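Local structure of POU domain, class 6, transcription factor 1 (Homo sapiens, 3D1N) at a contact of chain A with DNA. The protein is a POU-family transcription factor that binds DNA sequence-specifically, here the corticotrophin-releasing hormone gene promoter, probably preferring a variant of the octamer motif. Coordinates in Å, arbitrary orientation; residue numbers count along the deposited sequence, not the author numbering.

A contact of chain A with DNA. Residues 14, 17, 24, 41, 45, 48-49. With nucleotides of chain B.
Arg17 turns an edge of its guanidinium to the phosphate of DA10, whose P lies in the guanidinium plane, while the aliphatic CG of Gln24 covers the rim of one face. NH1 donates to OP1 at 2.8 Å in a hydrogen-bonded salt bridge, and NH2 reaches back to the syn lone pair of Glu48 OE2, also 2.8 Å and 27° out of the plane, so the guanidinium bridges the phosphate and the carboxylate. The Gln24 amide carbon CD packs against C2' of the DA10 deoxyribose. Its NE2 points in the amide plane at two acceptors, phosphate oxygen OP2 of DA11, by a hydrogen bond, and Glu48 OE1, which it meets from above the carboxylate plane at 2.8 Å. Gln24 OE1 receives Gln41 NE2 at 2.8 Å, which would fix the way round of both amides. With CG anti to the backbone N (chi1 177°) and a bend at chi2, the Gln41 amide enters the major groove, where the same NE2 makes a weak hydrogen bond of 3.3 Å to N7 of the DA11 base. A leucine in place of Gln24 would probably leave Glu48 OE1 and the DA11 phosphate without their shared donor and let the Gln41 amide turn. The engineered Ser45, a cysteine in nature, adds an OG hydrogen bond to DA11 OP2 at 3.1 Å. Lys49 bends its chain past DA11 OP1, placing NZ 3.6 Å from OP2 of DT12 in a looser salt bridge. In this POU-specific domain, helix 41-49 is the recognition helix of the helix-turn-helix; helix 24-31 presents Gln24 at its N-terminal end, where the backbone N binds DA10 OP2 at 2.9 Å, and helix 4-18 supplies Arg17 from near its C-terminal end.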
loop_
_atom_site.group_PDB
_atom_site.type_symbol
_atom_site.label_atom_id
_atom_site.label_comp_id
_atom_site.label_asym_id
_atom_site.label_seq_id
_atom_site.Cartn_x
_atom_site.Cartn_y
_atom_site.Cartn_z
ATOM N N LYS A 14 -7.015 14.454 -8.452
ATOM C CA LYS A 14 -6.502 13.168 -8.003
ATOM C C LYS A 14 -7.528 12.467 -7.127
ATOM O O LYS A 14 -7.934 11.339 -7.422
ATOM C CB LYS A 14 -5.185 13.333 -7.237
ATOM C CG LYS A 14 -4.966 12.266 -6.166
ATOM C CD LYS A 14 -3.508 12.159 -5.721
ATOM C CE LYS A 14 -2.775 11.036 -6.454
ATOM N NZ LYS A 14 -1.554 10.577 -5.724
ATOM N N ARG A 17 -10.637 11.252 -8.575
ATOM C CA ARG A 17 -10.336 10.095 -9.411
ATOM C C ARG A 17 -10.173 8.868 -8.528
ATOM O O ARG A 17 -10.593 7.756 -8.874
ATOM C CB ARG A 17 -9.044 10.362 -10.186
ATOM C CG ARG A 17 -8.855 9.515 -11.437
ATOM C CD ARG A 17 -7.714 8.542 -11.266
ATOM N NE ARG A 17 -6.621 9.151 -10.521
ATOM C CZ ARG A 17 -5.629 8.461 -9.973
ATOM N NH1 ARG A 17 -5.604 7.140 -10.092
ATOM N NH2 ARG A 17 -4.671 9.092 -9.305
ATOM N N GLN A 24 -5.133 6.070 -12.774
ATOM C CA GLN A 24 -4.620 7.054 -13.715
ATOM C C GLN A 24 -4.631 6.378 -15.057
ATOM O O GLN A 24 -4.970 6.969 -16.081
ATOM C CB GLN A 24 -3.175 7.434 -13.376
ATOM C CG GLN A 24 -2.995 8.072 -12.004
ATOM C CD GLN A 24 -1.536 8.301 -11.654
ATOM O OE1 GLN A 24 -0.648 7.585 -12.125
ATOM N NE2 GLN A 24 -1.280 9.302 -10.823
ATOM N N GLN A 41 -0.971 7.200 -19.130
ATOM C CA GLN A 41 -0.986 7.202 -17.676
ATOM C C GLN A 41 0.027 8.215 -17.130
ATOM O O GLN A 41 -0.278 8.999 -16.213
ATOM C CB GLN A 41 -0.696 5.794 -17.145
ATOM C CG GLN A 41 -0.609 5.699 -15.628
ATOM C CD GLN A 41 0.818 5.712 -15.132
ATOM O OE1 GLN A 41 1.673 5.020 -15.688
ATOM N NE2 GLN A 41 1.088 6.485 -14.074
ATOM N N SER A 45 -0.301 11.000 -14.279
ATOM C CA SER A 45 0.605 11.073 -13.148
ATOM C C SER A 45 1.254 12.460 -13.037
ATOM O O SER A 45 1.004 13.181 -12.059
ATOM C CB SER A 45 1.672 9.989 -13.242
ATOM O OG SER A 45 2.598 10.139 -12.180
ATOM N N GLU A 48 -1.131 15.358 -12.206
ATOM C CA GLU A 48 -1.504 15.319 -10.805
ATOM C C GLU A 48 -0.412 15.884 -9.927
ATOM O O GLU A 48 -0.650 16.785 -9.122
ATOM C CB GLU A 48 -1.762 13.880 -10.397
ATOM C CG GLU A 48 -2.992 13.283 -11.026
ATOM C CD GLU A 48 -3.435 12.031 -10.310
ATOM O OE1 GLU A 48 -2.615 11.466 -9.552
ATOM O OE2 GLU A 48 -4.600 11.619 -10.502
ATOM N N LYS A 49 0.788 15.337 -10.089
ATOM C CA LYS A 49 1.934 15.718 -9.273
ATOM C C LYS A 49 2.474 17.094 -9.638
ATOM O O LYS A 49 3.389 17.601 -8.980
ATOM C CB LYS A 49 3.041 14.676 -9.403
ATOM C CG LYS A 49 2.801 13.411 -8.590
ATOM C CD LYS A 49 2.981 13.663 -7.100
ATOM C CE LYS A 49 3.877 12.593 -6.474
ATOM N NZ LYS A 49 5.309 12.711 -6.913
ATOM P P DA B 10 -3.243 4.738 -9.408
ATOM O OP1 DA B 10 -4.087 5.480 -8.444
ATOM O OP2 DA B 10 -3.620 4.593 -10.842
ATOM O "O5'" DA B 10 -1.790 5.365 -9.229
ATOM C "C5'" DA B 10 -1.144 5.296 -7.966
ATOM C "C4'" DA B 10 0.317 5.724 -8.106
ATOM O "O4'" DA B 10 1.113 4.729 -8.802
ATOM C "C3'" DA B 10 0.533 7.030 -8.874
ATOM O "O3'" DA B 10 1.297 7.893 -8.034
ATOM C "C2'" DA B 10 1.238 6.628 -10.180
ATOM C "C1'" DA B 10 1.967 5.356 -9.753
ATOM N N9 DA B 10 2.279 4.335 -10.766
ATOM C C8 DA B 10 1.423 3.727 -11.656
ATOM N N7 DA B 10 1.998 2.806 -12.422
ATOM C C5 DA B 10 3.331 2.802 -11.998
ATOM C C6 DA B 10 4.470 2.052 -12.406
ATOM N N6 DA B 10 4.425 1.114 -13.376
ATOM N N1 DA B 10 5.656 2.311 -11.786
ATOM C C2 DA B 10 5.685 3.241 -10.822
ATOM N N3 DA B 10 4.684 3.997 -10.338
ATOM C C4 DA B 10 3.519 3.734 -10.978
ATOM P P DA B 11 1.707 9.353 -8.533
ATOM O OP1 DA B 11 1.871 10.291 -7.393
ATOM O OP2 DA B 11 0.794 9.713 -9.641
ATOM O "O5'" DA B 11 3.185 8.979 -9.018
ATOM C "C5'" DA B 11 4.147 8.813 -7.968
ATOM C "C4'" DA B 11 5.530 8.417 -8.470
ATOM O "O4'" DA B 11 5.401 7.385 -9.473
ATOM C "C3'" DA B 11 6.334 9.538 -9.116
ATOM O "O3'" DA B 11 7.506 9.755 -8.351
ATOM C "C2'" DA B 11 6.628 9.040 -10.535
ATOM C "C1'" DA B 11 6.378 7.539 -10.466
ATOM N N9 DA B 11 5.785 6.897 -11.638
ATOM C C8 DA B 11 4.527 7.089 -12.175
ATOM N N7 DA B 11 4.279 6.319 -13.231
ATOM C C5 DA B 11 5.452 5.576 -13.382
ATOM C C6 DA B 11 5.846 4.582 -14.309
ATOM N N6 DA B 11 5.059 4.142 -15.294
ATOM N N1 DA B 11 7.081 4.049 -14.180
ATOM C C2 DA B 11 7.855 4.493 -13.178
ATOM N N3 DA B 11 7.604 5.417 -12.244
ATOM C C4 DA B 11 6.378 5.920 -12.407
ATOM P P DT B 12 8.555 10.844 -8.862
ATOM O OP1 DT B 12 9.627 11.068 -7.856
ATOM O OP2 DT B 12 7.773 11.978 -9.414
ATOM O "O5'" DT B 12 9.191 10.027 -10.068
ATOM C "C5'" DT B 12 10.235 9.133 -9.784
ATOM C "C4'" DT B 12 10.776 8.631 -11.103
ATOM O "O4'" DT B 12 9.704 8.166 -11.952
ATOM C "C3'" DT B 12 11.470 9.694 -11.942
ATOM O "O3'" DT B 12 12.834 9.299 -12.009
ATOM C "C2'" DT B 12 10.745 9.633 -13.292
ATOM C "C1'" DT B 12 10.211 8.221 -13.261
ATOM N N1 DT B 12 9.077 7.955 -14.145
ATOM C C2 DT B 12 9.160 6.914 -15.050
ATOM O O2 DT B 12 10.134 6.197 -15.190
ATOM N N3 DT B 12 8.043 6.734 -15.813
ATOM C C4 DT B 12 6.883 7.475 -15.745
ATOM O O4 DT B 12 5.936 7.235 -16.484
ATOM C C5 DT B 12 6.860 8.542 -14.766
ATOM C C7 DT B 12 5.621 9.381 -14.596
ATOM C C6 DT B 12 7.948 8.734 -14.011
#